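Local atomic coordinates of major capsid protein (Faustovirus, PDB entry 5J7O), a protein that builds the protein capsid of a large double-stranded DNA virus, its double jelly-roll chains associating as trimers. Residues 96-102 and 395-401; 427-431 and 596-602. All coordinates share one frame; numbering follows the deposited sequence.

Contact 1: residues 96-102 and 395-401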
loop_
_atom_site.group_PDB
_atom_site.type_symbol
_atom_site.label_atom_id
_atom_site.label_comp_id
_atom_site.label_asym_id
_atom_site.label_seq_id
_atom_site.Cartn_x
_atom_site.Cartn_y
_atom_site.Cartn_z
ATOM N N PHE B 96 -28.949 -28.881 -8.253
ATOM C CA PHE B 96 -27.668 -29.567 -8.332
ATOM C C PHE B 96 -27.280 -30.136 -6.974
ATOM O O PHE B 96 -27.353 -31.350 -6.759
ATOM C CB PHE B 96 -26.587 -28.612 -8.847
ATOM C CG PHE B 96 -25.305 -29.291 -9.238
ATOM C CD1 PHE B 96 -25.278 -30.645 -9.530
ATOM C CD2 PHE B 96 -24.124 -28.571 -9.310
ATOM C CE1 PHE B 96 -24.095 -31.265 -9.889
ATOM C CE2 PHE B 96 -22.939 -29.186 -9.667
ATOM C CZ PHE B 96 -22.925 -30.535 -9.957
ATOM N N GLY B 97 -26.870 -29.267 -6.048
ATOM C CA GLY B 97 -26.459 -29.716 -4.735
ATOM C C GLY B 97 -27.595 -29.715 -3.726
ATOM O O GLY B 97 -28.708 -29.269 -3.999
ATOM N N ASP B 98 -27.294 -30.246 -2.539
ATOM C CA ASP B 98 -28.233 -30.146 -1.428
ATOM C C ASP B 98 -28.369 -28.707 -0.953
ATOM O O ASP B 98 -29.425 -28.316 -0.443
ATOM C CB ASP B 98 -27.783 -31.045 -0.276
ATOM C CG ASP B 98 -27.628 -32.493 -0.693
ATOM O OD1 ASP B 98 -28.526 -33.012 -1.388
ATOM O OD2 ASP B 98 -26.605 -33.112 -0.332
ATOM N N PHE B 99 -27.312 -27.914 -1.110
ATOM C CA PHE B 99 -27.306 -26.504 -0.756
ATOM C C PHE B 99 -26.610 -25.738 -1.871
ATOM O O PHE B 99 -25.826 -26.302 -2.638
ATOM C CB PHE B 99 -26.587 -26.251 0.582
ATOM C CG PHE B 99 -27.157 -27.021 1.743
ATOM C CD1 PHE B 99 -26.839 -28.355 1.934
ATOM C CD2 PHE B 99 -27.989 -26.399 2.659
ATOM C CE1 PHE B 99 -27.359 -29.062 3.002
ATOM C CE2 PHE B 99 -28.511 -27.099 3.730
ATOM C CZ PHE B 99 -28.197 -28.433 3.899
ATOM N N PHE B 100 -26.903 -24.443 -1.967
ATOM C CA PHE B 100 -26.145 -23.560 -2.841
ATOM C C PHE B 100 -25.648 -22.365 -2.042
ATOM O O PHE B 100 -26.300 -21.909 -1.099
ATOM C CB PHE B 100 -26.955 -23.102 -4.076
ATOM C CG PHE B 100 -28.311 -22.532 -3.761
ATOM C CD1 PHE B 100 -29.422 -23.357 -3.680
ATOM C CD2 PHE B 100 -28.483 -21.168 -3.595
ATOM C CE1 PHE B 100 -30.674 -22.835 -3.410
ATOM C CE2 PHE B 100 -29.733 -20.638 -3.325
ATOM C CZ PHE B 100 -30.828 -21.473 -3.233
ATOM N N SER B 101 -24.468 -21.871 -2.423
ATOM C CA SER B 101 -23.758 -20.888 -1.614
ATOM C C SER B 101 -23.356 -19.664 -2.427
ATOM O O SER B 101 -24.212 -18.982 -2.999
ATOM C CB SER B 101 -22.525 -21.532 -0.976
ATOM O OG SER B 101 -21.974 -20.702 0.032
ATOM N N ASP B 102 -22.055 -19.380 -2.484
ATOM C CA ASP B 102 -21.576 -18.148 -3.096
ATOM C C ASP B 102 -21.834 -18.141 -4.599
ATOM O O ASP B 102 -21.819 -19.180 -5.265
ATOM C CB ASP B 102 -20.084 -17.958 -2.816
ATOM C CG ASP B 102 -19.252 -19.152 -3.238
ATOM O OD1 ASP B 102 -19.315 -20.193 -2.549
ATOM O OD2 ASP B 102 -18.525 -19.048 -4.250
ATOM N N TYR B 395 -22.265 -18.293 -11.942
ATOM C CA TYR B 395 -21.554 -19.396 -11.309
ATOM C C TYR B 395 -22.096 -19.587 -9.899
ATOM O O TYR B 395 -22.147 -18.634 -9.115
ATOM C CB TYR B 395 -20.048 -19.127 -11.266
ATOM C CG TYR B 395 -19.349 -19.216 -12.606
ATOM C CD1 TYR B 395 -19.742 -18.421 -13.675
ATOM C CD2 TYR B 395 -18.282 -20.083 -12.795
ATOM C CE1 TYR B 395 -19.103 -18.498 -14.897
ATOM C CE2 TYR B 395 -17.635 -20.166 -14.012
ATOM C CZ TYR B 395 -18.049 -19.371 -15.060
ATOM O OH TYR B 395 -17.410 -19.449 -16.275
ATOM N N ILE B 396 -22.504 -20.813 -9.582
ATOM C CA ILE B 396 -23.122 -21.132 -8.300
ATOM C C ILE B 396 -22.347 -22.269 -7.654
ATOM O O ILE B 396 -22.163 -23.327 -8.266
ATOM C CB ILE B 396 -24.604 -21.522 -8.460
ATOM C CG1 ILE B 396 -25.354 -20.467 -9.275
ATOM C CG2 ILE B 396 -25.254 -21.707 -7.097
ATOM C CD1 ILE B 396 -26.732 -20.908 -9.708
ATOM N N ASN B 397 -21.898 -22.054 -6.421
ATOM C CA ASN B 397 -21.276 -23.117 -5.646
ATOM C C ASN B 397 -22.358 -24.022 -5.075
ATOM O O ASN B 397 -23.325 -23.543 -4.474
ATOM C CB ASN B 397 -20.419 -22.533 -4.524
ATOM C CG ASN B 397 -19.539 -23.574 -3.859
ATOM O OD1 ASN B 397 -19.400 -24.691 -4.354
ATOM N ND2 ASN B 397 -18.935 -23.209 -2.735
ATOM N N ASN B 398 -22.203 -25.328 -5.269
ATOM C CA ASN B 398 -23.180 -26.313 -4.827
ATOM C C ASN B 398 -22.547 -27.232 -3.794
ATOM O O ASN B 398 -21.507 -27.843 -4.056
ATOM C CB ASN B 398 -23.713 -27.126 -6.008
ATOM C CG ASN B 398 -24.713 -26.351 -6.837
ATOM O OD1 ASN B 398 -25.923 -26.474 -6.643
ATOM N ND2 ASN B 398 -24.216 -25.538 -7.760
ATOM N N ILE B 399 -23.183 -27.334 -2.630
ATOM C CA ILE B 399 -22.667 -28.106 -1.506
ATOM C C ILE B 399 -23.432 -29.421 -1.415
ATOM O O ILE B 399 -24.667 -29.436 -1.482
ATOM C CB ILE B 399 -22.775 -27.312 -0.194
ATOM C CG1 ILE B 399 -21.882 -26.070 -0.253
ATOM C CG2 ILE B 399 -22.413 -28.183 0.998
ATOM C CD1 ILE B 399 -21.871 -25.261 1.024
ATOM N N PHE B 400 -22.697 -30.519 -1.263
ATOM C CA PHE B 400 -23.268 -31.851 -1.135
ATOM C C PHE B 400 -22.943 -32.407 0.244
ATOM O O PHE B 400 -21.816 -32.264 0.728
ATOM C CB PHE B 400 -22.730 -32.791 -2.221
ATOM C CG PHE B 400 -22.994 -32.317 -3.622
ATOM C CD1 PHE B 400 -22.168 -31.376 -4.217
ATOM C CD2 PHE B 400 -24.063 -32.816 -4.348
ATOM C CE1 PHE B 400 -22.409 -30.937 -5.506
ATOM C CE2 PHE B 400 -24.307 -32.383 -5.637
ATOM C CZ PHE B 400 -23.480 -31.442 -6.217
ATOM N N VAL B 401 -23.935 -33.034 0.878
ATOM C CA VAL B 401 -23.781 -33.627 2.200
ATOM C C VAL B 401 -24.413 -35.013 2.188
ATOM O O VAL B 401 -25.152 -35.378 1.272
ATOM C CB VAL B 401 -24.407 -32.759 3.313
ATOM C CG1 VAL B 401 -23.705 -31.409 3.400
ATOM C CG2 VAL B 401 -25.898 -32.579 3.071
#
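Phe-99 and Ile-399 form a hydrogen-bonded pair within a classic beta bulge, in which Asp-98 and Phe-99 both face Ile-399, where strands 99-109 and 389-401 run antiparallel in a sheet of this double jelly-roll protein. The short strand segments are antiparallel but markedly twisted against each other. Backbone bonds set the register: Phe-99 N donates to Ile-399 O, Ile-399 N to Phe-99 O at 2.8 Å, and beyond the non-hydrogen-bonded pair Phe-100 and Asn-398, Ser-101 N donates to Asn-397 O.

Side chains bond to backbone at the bulge end. Val-401 N gives a nearly straight bond (175°) to Asp-98 OD2, 2.9 Å away, on the anti lone pair of the carboxylate. Asn-398 OD1 accepts from Gly-97 N at 3.0 Å, the donor tilted out of the amide's carbonyl plane.

The aromatic contacts lie at the 96-98 end of the strand pair. Phe-400 presents its edge to the face of Phe-96, with planes at 85° and Phe-400 CZ over the centre of the Phe-96 ring. The CA of Gly-97 sits over a face of the Phe-400 ring, 3.9 Å from its centroid, a CH-pi contact. On the side of the sheet carrying Phe-99 and Ile-399, Val-401 CG2 meets the edge of the Phe-99 ring, in its plane, 3.8 Å from Phe-99 CE1.

At the far end, Asp-102 OD2 bonds Tyr-73 OH and also Tyr-548 OH of the second subunit, which ties this strand pair to the trimer interface. With Asn-397 CG anti to its own N (chi1 -169°), the amide reaches the other carboxylate oxygen: Asn-397 ND2 donates to Asp-102 OD1 at 3.0 Å, on the syn side and slightly out of the carboxylate plane.

Contact 2: residues 427-431 and 596-602; sequences REVNA and YTSSFCD
Tyr-596 OH donates to Asn-430 O at 2.7 Å, from a position tilted 34° out of that carbonyl's plane. The same hydroxyl lies against Glu-428, whose side chain comes from the opposite direction and meets the ring at its edge: Glu-428 CD is 3.1 Å from Tyr-596 OH, and the carboxylate and ring planes are 70° apart. Beside them Cys-601 SG packs 3.3 Å from Glu-428 O. A weak bond from Ser-598 N to Ala-431 O joins the backbones, and Val-429 O takes a CA-H...O contact from Asp-602 CA at 3.2 Å.

The next shell holds the 598-601 bend in place. Ser-598 OG, anti to the backbone N (chi1 -179°), accepts from Phe-600 N and, at 2.9 Å, from Cys-601 N, an ST turn and an ST motif on one oxygen; it also bonds Thr-523 O. Further out, strands 415-428 and 432-436, which flank residues 429-431 in the chain, belong to different sheets, and strand 592-597 pairs with 432-436.

Glu-428 OE2 also lies close to Asp-433 OD2. Two carboxylates so near each other would probably raise the proton affinity of one of them.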
loop_
_atom_site.group_PDB
_atom_site.type_symbol
_atom_site.label_atom_id
_atom_site.label_comp_id
_atom_site.label_asym_id
_atom_site.label_seq_id
_atom_site.Cartn_x
_atom_site.Cartn_y
_atom_site.Cartn_z
ATOM N N ARG B 427 -33.025 12.948 -2.460
ATOM C CA ARG B 427 -32.378 14.103 -3.062
ATOM C C ARG B 427 -32.616 15.338 -2.207
ATOM O O ARG B 427 -33.735 15.589 -1.749
ATOM C CB ARG B 427 -32.885 14.351 -4.481
ATOM C CG ARG B 427 -32.383 15.666 -5.048
ATOM C CD ARG B 427 -32.059 15.563 -6.515
ATOM N NE ARG B 427 -31.077 14.527 -6.808
ATOM C CZ ARG B 427 -30.526 14.348 -8.004
ATOM N NH1 ARG B 427 -30.857 15.145 -9.012
ATOM N NH2 ARG B 427 -29.642 13.378 -8.191
ATOM N N GLU B 428 -31.555 16.110 -1.996
ATOM C CA GLU B 428 -31.590 17.256 -1.103
ATOM C C GLU B 428 -31.025 18.488 -1.789
ATOM O O GLU B 428 -30.052 18.405 -2.545
ATOM C CB GLU B 428 -30.795 16.980 0.178
ATOM C CG GLU B 428 -31.443 15.985 1.122
ATOM C CD GLU B 428 -32.530 16.611 1.974
ATOM O OE1 GLU B 428 -32.858 17.796 1.753
ATOM O OE2 GLU B 428 -33.052 15.919 2.873
ATOM N N VAL B 429 -31.654 19.632 -1.524
ATOM C CA VAL B 429 -31.075 20.943 -1.770
ATOM C C VAL B 429 -30.993 21.763 -0.491
ATOM O O VAL B 429 -30.662 22.949 -0.535
ATOM C CB VAL B 429 -31.849 21.708 -2.863
ATOM C CG1 VAL B 429 -31.722 20.999 -4.202
ATOM C CG2 VAL B 429 -33.309 21.868 -2.469
ATOM N N ASN B 430 -31.290 21.149 0.651
ATOM C CA ASN B 430 -31.255 21.826 1.938
ATOM C C ASN B 430 -29.893 21.636 2.593
ATOM O O ASN B 430 -29.324 20.541 2.566
ATOM C CB ASN B 430 -32.355 21.289 2.856
ATOM C CG ASN B 430 -33.726 21.329 2.207
ATOM O OD1 ASN B 430 -34.358 20.292 1.998
ATOM N ND2 ASN B 430 -34.193 22.529 1.883
ATOM N N ALA B 431 -29.374 22.717 3.182
ATOM C CA ALA B 431 -28.081 22.643 3.855
ATOM C C ALA B 431 -28.141 21.760 5.094
ATOM O O ALA B 431 -27.120 21.197 5.505
ATOM C CB ALA B 431 -27.601 24.046 4.226
ATOM N N TYR B 596 -28.590 15.620 9.224
ATOM C CA TYR B 596 -27.295 16.047 8.722
ATOM C C TYR B 596 -27.233 17.567 8.671
ATOM O O TYR B 596 -28.255 18.253 8.607
ATOM C CB TYR B 596 -27.018 15.480 7.320
ATOM C CG TYR B 596 -27.819 16.156 6.226
ATOM C CD1 TYR B 596 -27.316 17.264 5.549
ATOM C CD2 TYR B 596 -29.077 15.691 5.872
ATOM C CE1 TYR B 596 -28.045 17.888 4.559
ATOM C CE2 TYR B 596 -29.812 16.307 4.877
ATOM C CZ TYR B 596 -29.291 17.404 4.225
ATOM O OH TYR B 596 -30.018 18.024 3.235
ATOM N N THR B 597 -26.006 18.079 8.687
ATOM C CA THR B 597 -25.719 19.462 8.336
ATOM C C THR B 597 -24.619 19.460 7.286
ATOM O O THR B 597 -23.700 18.637 7.342
ATOM C CB THR B 597 -25.294 20.292 9.554
ATOM O OG1 THR B 597 -24.329 19.565 10.323
ATOM C CG2 THR B 597 -26.497 20.616 10.424
ATOM N N SER B 598 -24.723 20.372 6.324
ATOM C CA SER B 598 -23.843 20.375 5.167
ATOM C C SER B 598 -23.304 21.773 4.913
ATOM O O SER B 598 -24.028 22.764 5.048
ATOM C CB SER B 598 -24.574 19.871 3.917
ATOM O OG SER B 598 -23.711 19.849 2.793
ATOM N N SER B 599 -22.028 21.843 4.547
ATOM C CA SER B 599 -21.420 23.075 4.066
ATOM C C SER B 599 -21.432 23.171 2.547
ATOM O O SER B 599 -21.039 24.207 2.001
ATOM C CB SER B 599 -19.979 23.193 4.577
ATOM O OG SER B 599 -19.943 23.300 5.990
ATOM N N PHE B 600 -21.884 22.125 1.857
ATOM C CA PHE B 600 -21.859 22.063 0.402
ATOM C C PHE B 600 -23.246 22.081 -0.222
ATOM O O PHE B 600 -23.480 22.817 -1.184
ATOM C CB PHE B 600 -21.106 20.801 -0.050
ATOM C CG PHE B 600 -20.975 20.675 -1.540
ATOM C CD1 PHE B 600 -20.010 21.394 -2.224
ATOM C CD2 PHE B 600 -21.812 19.835 -2.257
ATOM C CE1 PHE B 600 -19.882 21.283 -3.594
ATOM C CE2 PHE B 600 -21.690 19.718 -3.630
ATOM C CZ PHE B 600 -20.725 20.446 -4.300
ATOM N N CYS B 601 -24.177 21.294 0.312
ATOM C CA CYS B 601 -25.454 21.063 -0.355
ATOM C C CYS B 601 -26.334 22.307 -0.298
ATOM O O CYS B 601 -26.650 22.806 0.787
ATOM C CB CYS B 601 -26.167 19.875 0.284
ATOM S SG CYS B 601 -27.749 19.449 -0.482
ATOM N N ASP B 602 -26.729 22.801 -1.468
ATOM C CA ASP B 602 -27.742 23.844 -1.592
ATOM C C ASP B 602 -28.378 23.720 -2.974
ATOM O O ASP B 602 -28.133 22.749 -3.700
ATOM C CB ASP B 602 -27.149 25.236 -1.334
ATOM C CG ASP B 602 -25.894 25.509 -2.145
ATOM O OD1 ASP B 602 -25.745 24.940 -3.248
ATOM O OD2 ASP B 602 -25.053 26.304 -1.678
#

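Contact 1 and contact 2 are separate sites of one chain, with centres 47 Å apart and nearest atoms about 33 Å apart. They follow in series, since 395-401 precedes 427-431; helix 403-412 and strand 415-428 lead from one to the other. Contact 1 pairs two strands within one sheet, whereas contact 2 joins chain near strand ends, where two different sheets meet. Their surroundings differ too: contact 1 is buried and reached by both other subunits of the trimer, whereas contact 2 is partly buried and touched by no other chain of the assembly. The segments of contact 1 bury 692 Å² between them, both sides summed, those of contact 2 377 Å².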